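Hypothetical protein Atu2648 (Agrobacterium tumefaciens str. C58, PDB 1ZCE) is of unknown function but contains an EVE domain, akin to PUA and ASCH domains, and so may bind RNA or a modified nucleotide. Local coordinates at residues Trp5-Glu10 / Gly63-Cys68; Glu17-Lys22 / Glu27-Val32; Lys49-His54 / Glu132-Gly137; Lys111-Thr116 / Val122-Glu127. All blocks are in the same frame, centred on the assembly; numbering follows the deposited sequence.

Contacts 1, 3 and 4 all reach the mixed sheet of the EVE domain in buried places, while contact 2 is partly buried and lies nearer the surface. Contact 1 joins strands 4-9 and 60-73 by apolar side chains at the middle of the chain. Strand 49-54, which runs between those two, gives contact 3 its phenylalanine, packed on helix 127-136 with carbon and sulfur atoms alone. Contact 4 is nested in the loop that contact 3 closes; it ties short helix 113-116 to edge strand 122-125 through bridging waters and the packing of Ser113 on Gln123. Contact 2, at the far edge, adds a salt bridge. Trp29 of contact 2 packs against Tyr7 of contact 1.

Contact 1 of 4, residues Trp5-Glu10 / Gly63-Cys68; sequences WLYKSE and GIVEVC
Tyr7 reaches across to Val65 and Val67 over one face of the mixed sheet of the EVE domain, a fold related to PUA. Strands 4-9 and 60-73 are not paired directly; strand 49-54 lies between them and bonds to both, and the CA atoms of Tyr7 and Val65 stay 9.0 Å apart. Side chains must therefore bridge the gap, and a long flat tyrosine facing two short branched valines suits it. With its CG anti to the carbonyl carbon (chi1 -47°), the Tyr7 ring is carried toward strand 60-73, two places away in the sheet, where its CE1 lies 3.5 Å from Val65 CG2. The same methyl also touches CD1, at 3.7 Å, so the CD1-CE1 bond meets one branch of the valine, obliquely. Beta-branched valine is at home in a strand, and here a single methyl is enough to reach the ring. Trp29 adds an edge-to-face ring contact to the same tyrosine, and Ile88 of strand 84-99 packs on it too. The phenol hydroxyl is buried by the contact and has no polar partner in the model; its neighbour across the contact is a methyl, with Tyr7 OH 3.5 Å from Val67 CG2.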
loop_
_atom_site.group_PDB
_atom_site.type_symbol
_atom_site.label_atom_id
_atom_site.label_comp_id
_atom_site.label_asym_id
_atom_site.label_seq_id
_atom_site.Cartn_x
_atom_site.Cartn_y
_atom_site.Cartn_z
ATOM N N TRP A 5 2.761 -5.301 1.379
ATOM C CA TRP A 5 1.422 -4.911 0.968
ATOM C C TRP A 5 1.380 -3.801 -0.072
ATOM O O TRP A 5 2.411 -3.246 -0.452
ATOM C CB TRP A 5 0.659 -4.446 2.213
ATOM C CG TRP A 5 0.830 -5.362 3.387
ATOM C CD1 TRP A 5 1.771 -5.280 4.381
ATOM C CD2 TRP A 5 0.055 -6.522 3.667
ATOM N NE1 TRP A 5 1.622 -6.326 5.263
ATOM C CE2 TRP A 5 0.571 -7.108 4.846
ATOM C CE3 TRP A 5 -1.034 -7.133 3.033
ATOM C CZ2 TRP A 5 0.033 -8.276 5.405
ATOM C CZ3 TRP A 5 -1.570 -8.288 3.581
ATOM C CH2 TRP A 5 -1.036 -8.849 4.757
ATOM N N LEU A 6 0.172 -3.493 -0.535
ATOM C CA LEU A 6 -0.042 -2.405 -1.485
ATOM C C LEU A 6 -1.343 -1.700 -1.116
ATOM O O LEU A 6 -2.349 -2.346 -0.820
ATOM C CB LEU A 6 -0.094 -2.907 -2.938
ATOM C CG LEU A 6 -0.317 -1.826 -4.012
ATOM C CD1 LEU A 6 0.428 -2.184 -5.298
ATOM C CD2 LEU A 6 -1.805 -1.651 -4.276
ATOM N N TYR A 7 -1.298 -0.371 -1.117
ATOM C CA TYR A 7 -2.448 0.459 -0.777
ATOM C C TYR A 7 -2.792 1.347 -1.961
ATOM O O TYR A 7 -1.943 2.101 -2.444
ATOM C CB TYR A 7 -2.140 1.363 0.427
ATOM C CG TYR A 7 -1.485 0.663 1.592
ATOM C CD1 TYR A 7 -0.136 0.319 1.549
ATOM C CD2 TYR A 7 -2.217 0.316 2.725
ATOM C CE1 TYR A 7 0.470 -0.361 2.599
ATOM C CE2 TYR A 7 -1.617 -0.368 3.783
ATOM C CZ TYR A 7 -0.275 -0.704 3.710
ATOM O OH TYR A 7 0.327 -1.414 4.727
ATOM N N LYS A 8 -4.025 1.249 -2.440
ATOM C CA LYS A 8 -4.464 2.090 -3.544
ATOM C C LYS A 8 -4.998 3.400 -2.967
ATOM O O LYS A 8 -5.730 3.403 -1.973
ATOM C CB LYS A 8 -5.574 1.407 -4.343
ATOM C CG LYS A 8 -5.153 0.154 -5.084
ATOM C CD LYS A 8 -6.256 -0.292 -6.035
ATOM C CE LYS A 8 -5.813 -1.449 -6.912
ATOM N NZ LYS A 8 -6.870 -1.829 -7.897
ATOM N N SER A 9 -4.633 4.514 -3.588
ATOM C CA SER A 9 -5.097 5.821 -3.137
ATOM C C SER A 9 -5.289 6.701 -4.369
ATOM O O SER A 9 -4.400 6.793 -5.212
ATOM C CB SER A 9 -4.066 6.446 -2.195
ATOM O OG SER A 9 -4.579 7.597 -1.541
ATOM N N GLU A 10 -6.456 7.326 -4.487
ATOM C CA GLU A 10 -6.727 8.202 -5.623
ATOM C C GLU A 10 -6.084 9.541 -5.309
ATOM O O GLU A 10 -6.457 10.196 -4.341
ATOM C CB GLU A 10 -8.232 8.359 -5.819
ATOM C CG GLU A 10 -8.929 7.046 -6.092
ATOM C CD GLU A 10 -10.412 7.207 -6.345
ATOM O OE1 GLU A 10 -11.079 6.179 -6.580
ATOM O OE2 GLU A 10 -10.907 8.353 -6.309
ATOM N N GLY A 63 5.545 5.373 -4.108
ATOM C CA GLY A 63 6.294 5.414 -2.870
ATOM C C GLY A 63 6.135 4.179 -2.018
ATOM O O GLY A 63 5.346 3.284 -2.328
ATOM N N ILE A 64 6.918 4.130 -0.949
ATOM C CA ILE A 64 6.869 3.030 -0.004
ATOM C C ILE A 64 6.424 3.587 1.343
ATOM O O ILE A 64 6.862 4.664 1.765
ATOM C CB ILE A 64 8.248 2.364 0.145
ATOM C CG1 ILE A 64 8.631 1.696 -1.180
ATOM C CG2 ILE A 64 8.223 1.346 1.283
ATOM C CD1 ILE A 64 9.977 0.982 -1.164
ATOM N N VAL A 65 5.534 2.852 2.000
ATOM C CA VAL A 65 5.021 3.239 3.303
ATOM C C VAL A 65 5.240 2.110 4.294
ATOM O O VAL A 65 5.672 1.017 3.934
ATOM C CB VAL A 65 3.503 3.530 3.260
ATOM C CG1 VAL A 65 3.228 4.751 2.399
ATOM C CG2 VAL A 65 2.754 2.316 2.728
ATOM N N GLU A 66 4.947 2.399 5.555
ATOM C CA GLU A 66 5.054 1.408 6.611
ATOM C C GLU A 66 3.878 1.586 7.559
ATOM O O GLU A 66 3.331 2.681 7.701
ATOM C CB GLU A 66 6.367 1.564 7.382
ATOM C CG GLU A 66 6.477 2.846 8.193
ATOM C CD GLU A 66 7.831 2.993 8.868
ATOM O OE1 GLU A 66 8.058 4.028 9.528
ATOM O OE2 GLU A 66 8.667 2.075 8.735
ATOM N N VAL A 67 3.489 0.492 8.197
ATOM C CA VAL A 67 2.390 0.517 9.143
ATOM C C VAL A 67 2.894 1.126 10.451
ATOM O O VAL A 67 3.919 0.692 10.979
ATOM C CB VAL A 67 1.870 -0.915 9.397
ATOM C CG1 VAL A 67 0.842 -0.908 10.505
ATOM C CG2 VAL A 67 1.269 -1.490 8.114
ATOM N N CYS A 68 2.196 2.135 10.963
ATOM C CA CYS A 68 2.615 2.754 12.216
ATOM C C CYS A 68 1.577 2.623 13.332
ATOM O O CYS A 68 1.769 3.131 14.440
ATOM C CB CYS A 68 2.991 4.223 12.003
ATOM S SG CYS A 68 1.777 5.252 11.165
#

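Contact 2 of 4, residues Glu17-Lys22 / Glu27-Val32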
loop_
_atom_site.group_PDB
_atom_site.type_symbol
_atom_site.label_atom_id
_atom_site.label_comp_id
_atom_site.label_asym_id
_atom_site.label_seq_id
_atom_site.Cartn_x
_atom_site.Cartn_y
_atom_site.Cartn_z
ATOM N N GLU A 17 2.028 13.056 -2.107
ATOM C CA GLU A 17 2.566 14.279 -1.521
ATOM C C GLU A 17 1.889 14.552 -0.180
ATOM O O GLU A 17 2.547 14.922 0.789
ATOM C CB GLU A 17 2.361 15.461 -2.470
ATOM C CG GLU A 17 3.211 15.402 -3.733
ATOM C CD GLU A 17 4.689 15.624 -3.465
ATOM O OE1 GLU A 17 5.494 15.482 -4.411
ATOM O OE2 GLU A 17 5.050 15.947 -2.313
HETATM N N MSE A 18 0.574 14.359 -0.122
HETATM C CA MSE A 18 -0.160 14.578 1.118
HETATM C C MSE A 18 0.275 13.555 2.165
HETATM O O MSE A 18 0.388 13.874 3.351
HETATM C CB MSE A 18 -1.664 14.472 0.873
HETATM C CG MSE A 18 -2.211 15.559 -0.042
HETATM SE SE MSE A 18 -4.060 15.268 -0.515
HETATM C CE MSE A 18 -4.892 16.410 0.791
ATOM N N GLN A 19 0.517 12.325 1.720
ATOM C CA GLN A 19 0.952 11.270 2.620
ATOM C C GLN A 19 2.299 11.655 3.238
ATOM O O GLN A 19 2.476 11.570 4.451
ATOM C CB GLN A 19 1.064 9.942 1.862
ATOM C CG GLN A 19 1.466 8.763 2.734
ATOM C CD GLN A 19 0.462 8.490 3.839
ATOM O OE1 GLN A 19 -0.716 8.259 3.574
ATOM N NE2 GLN A 19 0.926 8.516 5.084
ATOM N N LYS A 20 3.244 12.086 2.408
ATOM C CA LYS A 20 4.553 12.480 2.919
ATOM C C LYS A 20 4.452 13.662 3.881
ATOM O O LYS A 20 5.194 13.737 4.862
ATOM C CB LYS A 20 5.506 12.826 1.769
ATOM C CG LYS A 20 5.924 11.616 0.948
ATOM C CD LYS A 20 7.027 11.953 -0.040
ATOM C CE LYS A 20 6.553 12.907 -1.121
ATOM N NZ LYS A 20 7.627 13.129 -2.128
ATOM N N ALA A 21 3.524 14.574 3.606
ATOM C CA ALA A 21 3.336 15.751 4.446
ATOM C C ALA A 21 2.915 15.388 5.869
ATOM O O ALA A 21 3.164 16.146 6.808
ATOM C CB ALA A 21 2.310 16.682 3.818
ATOM N N LYS A 22 2.272 14.236 6.032
ATOM C CA LYS A 22 1.846 13.804 7.359
ATOM C C LYS A 22 3.042 13.400 8.209
ATOM O O LYS A 22 2.967 13.389 9.437
ATOM C CB LYS A 22 0.864 12.633 7.263
ATOM C CG LYS A 22 -0.521 13.017 6.758
ATOM C CD LYS A 22 -1.131 14.143 7.590
ATOM C CE LYS A 22 -1.335 13.750 9.050
ATOM N NZ LYS A 22 -2.389 12.710 9.237
ATOM N N GLU A 27 -1.037 8.488 8.665
ATOM C CA GLU A 27 -2.407 8.741 8.252
ATOM C C GLU A 27 -3.275 7.515 8.507
ATOM O O GLU A 27 -2.914 6.401 8.132
ATOM C CB GLU A 27 -2.435 9.079 6.760
ATOM C CG GLU A 27 -3.822 9.309 6.185
ATOM C CD GLU A 27 -4.425 10.630 6.613
ATOM O OE1 GLU A 27 -5.591 10.897 6.251
ATOM O OE2 GLU A 27 -3.734 11.407 7.304
ATOM N N GLU A 28 -4.418 7.724 9.151
ATOM C CA GLU A 28 -5.351 6.639 9.421
ATOM C C GLU A 28 -5.915 6.232 8.065
ATOM O O GLU A 28 -6.383 7.081 7.302
ATOM C CB GLU A 28 -6.480 7.126 10.332
ATOM C CG GLU A 28 -7.425 6.019 10.765
ATOM C CD GLU A 28 -8.643 6.525 11.518
ATOM O OE1 GLU A 28 -9.442 5.681 11.971
ATOM O OE2 GLU A 28 -8.806 7.756 11.650
ATOM N N TRP A 29 -5.876 4.938 7.755
ATOM C CA TRP A 29 -6.364 4.478 6.459
ATOM C C TRP A 29 -7.867 4.208 6.470
ATOM O O TRP A 29 -8.322 3.070 6.349
ATOM C CB TRP A 29 -5.597 3.230 6.017
ATOM C CG TRP A 29 -5.441 3.172 4.537
ATOM C CD1 TRP A 29 -5.917 2.211 3.696
ATOM C CD2 TRP A 29 -4.807 4.152 3.710
ATOM N NE1 TRP A 29 -5.622 2.532 2.393
ATOM C CE2 TRP A 29 -4.940 3.721 2.373
ATOM C CE3 TRP A 29 -4.140 5.358 3.970
ATOM C CZ2 TRP A 29 -4.433 4.453 1.293
ATOM C CZ3 TRP A 29 -3.635 6.089 2.897
ATOM C CH2 TRP A 29 -3.784 5.632 1.576
ATOM N N THR A 30 -8.627 5.291 6.586
ATOM C CA THR A 30 -10.083 5.245 6.660
ATOM C C THR A 30 -10.785 5.020 5.328
ATOM O O THR A 30 -10.178 5.110 4.265
ATOM C CB THR A 30 -10.628 6.558 7.234
ATOM O OG1 THR A 30 -10.262 7.636 6.364
ATOM C CG2 THR A 30 -10.046 6.820 8.608
ATOM N N GLY A 31 -12.077 4.717 5.406
ATOM C CA GLY A 31 -12.874 4.534 4.205
ATOM C C GLY A 31 -12.915 3.166 3.559
ATOM O O GLY A 31 -13.637 2.980 2.582
ATOM N N VAL A 32 -12.153 2.208 4.072
ATOM C CA VAL A 32 -12.172 0.873 3.492
ATOM C C VAL A 32 -13.462 0.178 3.910
ATOM O O VAL A 32 -13.743 0.036 5.098
ATOM C CB VAL A 32 -10.952 0.048 3.949
ATOM C CG1 VAL A 32 -11.081 -1.394 3.469
ATOM C CG2 VAL A 32 -9.678 0.674 3.403
#
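Glu27 and Lys22 close the short loop between helix 16-22 and strand 27-28 with a salt bridge, Lys22 NZ donating to Glu27 OE2 at 2.7 Å. The ammonium meets that oxygen nearly along its C-O axis. Lysine reaches it by curling: bends at chi2, chi3 and chi4 wrap the chain round the oxygen, keeping CG, CD and CE all near it (Lys22 CG at 3.6 Å from Glu27 OE2) while NZ makes the bond. The ammonium has a second acceptor in the carbonyl of Gly26, which helps fix where it sits. Both partners are partly exposed, and this forms the solvent side of the contact, where a charged pair can stay hydrated.

The inner side is packed more closely, round the buried Gln19. Its chain leaves anti to the backbone N (chi1 -178°) and bends at chi2, bringing OE1 within 3.7 Å of Glu27 CB. The same oxygen lies 3.7 Å from Trp29 CZ3, approaching the indole obliquely, with the amide and ring planes 49° apart. Glutamine suits a buried site here because its polar end is satisfied: OE1 accepts from Trp14 NE1, and NE2 makes a weak bond to the carbonyl of Ile88.

Strand 27-28 forms one edge of the EVE-domain sheet, pairing with strand 84-99, while Gln19 and Trp29 both rest on Phe52 of strand 49-54, joining helix 16-22 to the sheet.

Contact 3 of 4, residues Lys49-His54 / Glu132-Gly137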
loop_
_atom_site.group_PDB
_atom_site.type_symbol
_atom_site.label_atom_id
_atom_site.label_comp_id
_atom_site.label_asym_id
_atom_site.label_seq_id
_atom_site.Cartn_x
_atom_site.Cartn_y
_atom_site.Cartn_z
ATOM N N LYS A 49 6.107 -3.107 5.398
ATOM C CA LYS A 49 6.284 -2.181 4.293
ATOM C C LYS A 49 5.308 -2.469 3.164
ATOM O O LYS A 49 4.844 -3.599 2.992
ATOM C CB LYS A 49 7.718 -2.268 3.775
ATOM C CG LYS A 49 8.775 -2.027 4.842
ATOM C CD LYS A 49 8.669 -0.630 5.432
ATOM C CE LYS A 49 9.822 -0.315 6.386
ATOM N NZ LYS A 49 9.889 -1.228 7.558
ATOM N N GLY A 50 4.988 -1.433 2.401
ATOM C CA GLY A 50 4.066 -1.599 1.299
ATOM C C GLY A 50 4.179 -0.491 0.275
ATOM O O GLY A 50 4.880 0.511 0.477
ATOM N N PHE A 51 3.482 -0.681 -0.838
ATOM C CA PHE A 51 3.489 0.292 -1.920
ATOM C C PHE A 51 2.320 1.249 -1.831
ATOM O O PHE A 51 1.208 0.859 -1.470
ATOM C CB PHE A 51 3.419 -0.403 -3.281
ATOM C CG PHE A 51 4.625 -1.229 -3.613
ATOM C CD1 PHE A 51 5.908 -0.718 -3.442
ATOM C CD2 PHE A 51 4.480 -2.504 -4.143
ATOM C CE1 PHE A 51 7.029 -1.463 -3.797
ATOM C CE2 PHE A 51 5.592 -3.255 -4.502
ATOM C CZ PHE A 51 6.872 -2.734 -4.329
ATOM N N PHE A 52 2.589 2.511 -2.139
ATOM C CA PHE A 52 1.552 3.529 -2.181
ATOM C C PHE A 52 1.341 3.645 -3.694
ATOM O O PHE A 52 2.243 4.052 -4.434
ATOM C CB PHE A 52 2.055 4.841 -1.573
ATOM C CG PHE A 52 0.980 5.881 -1.367
ATOM C CD1 PHE A 52 0.553 6.688 -2.420
ATOM C CD2 PHE A 52 0.407 6.069 -0.109
ATOM C CE1 PHE A 52 -0.421 7.675 -2.220
ATOM C CE2 PHE A 52 -0.570 7.054 0.101
ATOM C CZ PHE A 52 -0.984 7.854 -0.953
ATOM N N TYR A 53 0.152 3.254 -4.140
ATOM C CA TYR A 53 -0.199 3.235 -5.552
ATOM C C TYR A 53 -1.311 4.205 -5.876
ATOM O O TYR A 53 -2.366 4.178 -5.241
ATOM C CB TYR A 53 -0.623 1.811 -5.936
ATOM C CG TYR A 53 -1.151 1.649 -7.342
ATOM C CD1 TYR A 53 -2.518 1.726 -7.613
ATOM C CD2 TYR A 53 -0.285 1.400 -8.403
ATOM C CE1 TYR A 53 -3.009 1.556 -8.911
ATOM C CE2 TYR A 53 -0.764 1.231 -9.698
ATOM C CZ TYR A 53 -2.124 1.310 -9.944
ATOM O OH TYR A 53 -2.579 1.146 -11.231
ATOM N N HIS A 54 -1.070 5.075 -6.852
ATOM C CA HIS A 54 -2.086 6.033 -7.263
ATOM C C HIS A 54 -3.077 5.335 -8.186
ATOM O O HIS A 54 -2.721 4.879 -9.275
ATOM C CB HIS A 54 -1.447 7.228 -7.973
ATOM C CG HIS A 54 -0.912 8.269 -7.041
ATOM N ND1 HIS A 54 -0.075 9.282 -7.459
ATOM C CD2 HIS A 54 -1.114 8.474 -5.716
ATOM C CE1 HIS A 54 0.214 10.064 -6.435
ATOM N NE2 HIS A 54 -0.404 9.596 -5.366
ATOM N N GLU A 132 10.951 -7.047 -6.982
ATOM C CA GLU A 132 10.979 -6.783 -8.416
ATOM C C GLU A 132 10.440 -5.388 -8.748
ATOM O O GLU A 132 11.044 -4.661 -9.536
ATOM C CB GLU A 132 10.183 -7.860 -9.157
ATOM C CG GLU A 132 10.103 -7.683 -10.671
ATOM C CD GLU A 132 11.439 -7.837 -11.387
ATOM O OE1 GLU A 132 11.458 -7.679 -12.626
ATOM O OE2 GLU A 132 12.465 -8.116 -10.731
ATOM N N VAL A 133 9.308 -5.011 -8.159
ATOM C CA VAL A 133 8.753 -3.685 -8.407
ATOM C C VAL A 133 9.746 -2.638 -7.901
ATOM O O VAL A 133 9.963 -1.618 -8.555
ATOM C CB VAL A 133 7.371 -3.512 -7.718
ATOM C CG1 VAL A 133 6.915 -2.058 -7.777
ATOM C CG2 VAL A 133 6.340 -4.394 -8.421
ATOM N N CYS A 134 10.356 -2.888 -6.745
ATOM C CA CYS A 134 11.338 -1.948 -6.215
ATOM C C CYS A 134 12.515 -1.785 -7.178
ATOM O O CYS A 134 12.955 -0.659 -7.433
ATOM C CB CYS A 134 11.837 -2.399 -4.838
ATOM S SG CYS A 134 10.680 -2.029 -3.494
ATOM N N ARG A 135 13.024 -2.895 -7.713
ATOM C CA ARG A 135 14.133 -2.827 -8.668
ATOM C C ARG A 135 13.723 -2.006 -9.888
ATOM O O ARG A 135 14.477 -1.156 -10.362
ATOM C CB ARG A 135 14.553 -4.226 -9.133
ATOM C CG ARG A 135 15.550 -4.939 -8.238
ATOM C CD ARG A 135 16.049 -6.203 -8.925
ATOM N NE ARG A 135 14.992 -7.197 -9.068
ATOM C CZ ARG A 135 14.651 -8.058 -8.116
ATOM N NH1 ARG A 135 13.674 -8.924 -8.327
ATOM N NH2 ARG A 135 15.301 -8.068 -6.960
HETATM N N MSE A 136 12.529 -2.275 -10.401
HETATM C CA MSE A 136 12.020 -1.550 -11.557
HETATM C C MSE A 136 11.957 -0.068 -11.222
HETATM O O MSE A 136 12.164 0.780 -12.089
HETATM C CB MSE A 136 10.619 -2.040 -11.917
HETATM C CG MSE A 136 10.556 -3.477 -12.403
HETATM SE SE MSE A 136 8.730 -4.088 -12.490
HETATM C CE MSE A 136 8.166 -3.115 -14.055
ATOM N N GLY A 137 11.673 0.228 -9.957
ATOM C CA GLY A 137 11.561 1.603 -9.509
ATOM C C GLY A 137 12.848 2.247 -9.033
ATOM O O GLY A 137 12.819 3.359 -8.505
#
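Phe51, Val133 and Cys134 make an apolar contact between a strand and a helix. The hydrocarbon part is ring against valine. Phe51 points at the helix, CG anti to the carbonyl carbon (chi1 -66°), and the far end of its ring does the touching: CZ lies 3.5 Å from Val133 CB and equally close to CG1. The valine comes in obliquely, its branch point and one methyl lying against CZ and CE2. A compact valine lets the helix come close to the large ring.

The second kind is sulfur-aromatic. Cys134 SG sits at the ring edge, near its plane, 83° off the normal; it is 3.7 Å from Phe51 CE1. This position puts the polarisable sulfur beside the ring hydrogens, which carry a slight positive charge.

Charge is kept to the outer side of the helix, where Arg135 grips Glu132 side-on: NH1 donates to OE2 at 2.8 Å, and NE makes a longer, more bent bond to it. Lys108 forms a salt bridge with the same oxygen.

Helix 127-136 thus lies against strand 49-54 of the EVE-domain sheet, with Tyr130 from the same helix meeting the Phe51 ring, Leu6 of strand 4-9 beside it, and Val98 of strand 84-99 packing on Val133.

Contact 4 of 4, residues Lys111-Thr116 / Val122-Glu127; sequences KMSLVT and VQPVTE
Residues Met112 and Ser113, at the start of helix 113-116, come alongside strand 122-125, the CA atoms of Ser113 and Gln123 being 6.3 Å apart and those of Met112 and Val125 6.6 Å. Two waters join the backbones at this point, converging on the Pro124 carbonyl. Water 1 accepts from Ser113 N at 2.8 Å and can donate to Pro124 O, also at 2.8 Å. Water 2 gives a looser bridge, accepting weakly from Leu114 N and donating to Pro124 O at 3.2 Å. The first-turn amides of a helix lack partners within the helix, and water supplies them here.

Ser113 faces the strand, and its small side chain lets the extended chain of Gln123 pass alongside: Ser113 OG is 3.4 Å from Gln123 CB and only slightly farther from CG. That hydroxyl has its own partner in Ser117 OG. The strand is an edge of the PUA-like sheet of the EVE domain, pairing antiparallel with strand 4-9, so Gln123 also touches Leu6 and Lys8.

Met112, a selenomethionine in the crystal, sends its chain out fully extended, CG anti to the backbone N (chi1 -164°). This long unbranched reach takes it into the core, among Val103 of helix 100-105 and Val133 of helix 127-136, and brings its CE methyl into a loose van der Waals approach to Val125 CG2, at 4.2 Å.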
loop_
_atom_site.group_PDB
_atom_site.type_symbol
_atom_site.label_atom_id
_atom_site.label_comp_id
_atom_site.label_asym_id
_atom_site.label_seq_id
_atom_site.Cartn_x
_atom_site.Cartn_y
_atom_site.Cartn_z
ATOM N N LYS A 111 0.987 -12.849 -11.289
ATOM C CA LYS A 111 0.072 -13.276 -10.238
ATOM C C LYS A 111 -0.113 -12.214 -9.163
ATOM O O LYS A 111 -0.769 -12.453 -8.151
ATOM C CB LYS A 111 0.570 -14.579 -9.599
ATOM C CG LYS A 111 0.612 -15.761 -10.561
ATOM C CD LYS A 111 1.166 -17.011 -9.889
ATOM C CE LYS A 111 1.198 -18.198 -10.842
ATOM N NZ LYS A 111 -0.164 -18.614 -11.279
HETATM N N MSE A 112 0.450 -11.034 -9.388
HETATM C CA MSE A 112 0.345 -9.955 -8.412
HETATM C C MSE A 112 -1.104 -9.496 -8.286
HETATM O O MSE A 112 -1.807 -9.339 -9.285
HETATM C CB MSE A 112 1.243 -8.789 -8.831
HETATM C CG MSE A 112 1.522 -7.775 -7.738
HETATM SE SE MSE A 112 2.699 -6.396 -8.366
HETATM C CE MSE A 112 2.639 -5.255 -6.809
ATOM N N SER A 113 -1.549 -9.287 -7.051
ATOM C CA SER A 113 -2.917 -8.854 -6.801
ATOM C C SER A 113 -3.257 -7.591 -7.586
ATOM O O SER A 113 -4.383 -7.422 -8.056
ATOM C CB SER A 113 -3.121 -8.604 -5.305
ATOM O OG SER A 113 -4.475 -8.311 -5.012
ATOM N N LEU A 114 -2.281 -6.703 -7.738
ATOM C CA LEU A 114 -2.499 -5.458 -8.461
ATOM C C LEU A 114 -3.037 -5.674 -9.871
ATOM O O LEU A 114 -3.806 -4.861 -10.378
ATOM C CB LEU A 114 -1.195 -4.655 -8.525
ATOM C CG LEU A 114 -1.246 -3.309 -9.255
ATOM C CD1 LEU A 114 -2.205 -2.355 -8.544
ATOM C CD2 LEU A 114 0.148 -2.714 -9.311
ATOM N N VAL A 115 -2.636 -6.771 -10.505
ATOM C CA VAL A 115 -3.090 -7.056 -11.862
ATOM C C VAL A 115 -4.180 -8.125 -11.947
ATOM O O VAL A 115 -4.789 -8.307 -13.000
ATOM C CB VAL A 115 -1.913 -7.485 -12.764
ATOM C CG1 VAL A 115 -0.885 -6.365 -12.842
ATOM C CG2 VAL A 115 -1.280 -8.753 -12.228
ATOM N N THR A 116 -4.429 -8.828 -10.848
ATOM C CA THR A 116 -5.444 -9.876 -10.844
ATOM C C THR A 116 -6.745 -9.453 -10.165
ATOM O O THR A 116 -7.830 -9.864 -10.578
ATOM C CB THR A 116 -4.926 -11.157 -10.153
ATOM O OG1 THR A 116 -4.644 -10.884 -8.775
ATOM C CG2 THR A 116 -3.661 -11.652 -10.839
ATOM N N VAL A 122 -6.612 -2.729 -0.722
ATOM C CA VAL A 122 -5.465 -3.020 0.141
ATOM C C VAL A 122 -5.147 -4.470 -0.190
ATOM O O VAL A 122 -5.968 -5.369 0.033
ATOM C CB VAL A 122 -5.821 -2.856 1.623
ATOM C CG1 VAL A 122 -4.588 -3.114 2.477
ATOM C CG2 VAL A 122 -6.357 -1.460 1.873
ATOM N N GLN A 123 -3.947 -4.690 -0.717
ATOM C CA GLN A 123 -3.563 -6.006 -1.203
ATOM C C GLN A 123 -2.252 -6.587 -0.710
ATOM O O GLN A 123 -1.372 -5.874 -0.232
ATOM C CB GLN A 123 -3.465 -5.954 -2.736
ATOM C CG GLN A 123 -4.583 -5.200 -3.438
ATOM C CD GLN A 123 -4.296 -4.939 -4.910
ATOM O OE1 GLN A 123 -5.201 -4.606 -5.672
ATOM N NE2 GLN A 123 -3.033 -5.076 -5.311
ATOM N N PRO A 124 -2.113 -7.915 -0.817
ATOM C CA PRO A 124 -0.863 -8.537 -0.391
ATOM C C PRO A 124 0.092 -8.399 -1.584
ATOM O O PRO A 124 -0.337 -8.213 -2.729
ATOM C CB PRO A 124 -1.261 -9.989 -0.139
ATOM C CG PRO A 124 -2.336 -10.211 -1.142
ATOM C CD PRO A 124 -3.148 -8.930 -1.087
ATOM N N VAL A 125 1.383 -8.474 -1.295
ATOM C CA VAL A 125 2.427 -8.401 -2.307
ATOM C C VAL A 125 3.444 -9.435 -1.852
ATOM O O VAL A 125 3.885 -9.391 -0.707
ATOM C CB VAL A 125 3.105 -7.000 -2.337
ATOM C CG1 VAL A 125 4.272 -7.006 -3.319
ATOM C CG2 VAL A 125 2.099 -5.923 -2.734
ATOM N N THR A 126 3.802 -10.384 -2.711
ATOM C CA THR A 126 4.786 -11.379 -2.301
ATOM C C THR A 126 6.139 -10.688 -2.176
ATOM O O THR A 126 6.349 -9.610 -2.739
ATOM C CB THR A 126 4.924 -12.524 -3.321
ATOM O OG1 THR A 126 5.548 -12.031 -4.512
ATOM C CG2 THR A 126 3.561 -13.110 -3.654
ATOM N N GLU A 127 7.057 -11.298 -1.435
ATOM C CA GLU A 127 8.380 -10.711 -1.264
ATOM C C GLU A 127 9.054 -10.519 -2.621
ATOM O O GLU A 127 9.668 -9.486 -2.874
ATOM C CB GLU A 127 9.246 -11.598 -0.366
ATOM C CG GLU A 127 10.585 -10.978 0.014
ATOM C CD GLU A 127 11.383 -11.840 0.979
ATOM O OE1 GLU A 127 12.483 -11.412 1.391
ATOM O OE2 GLU A 127 10.911 -12.945 1.325
HETATM O O HOH W 1 0.163 -9.979 -4.891
HETATM O O HOH W 2 -0.556 -6.279 -5.267
#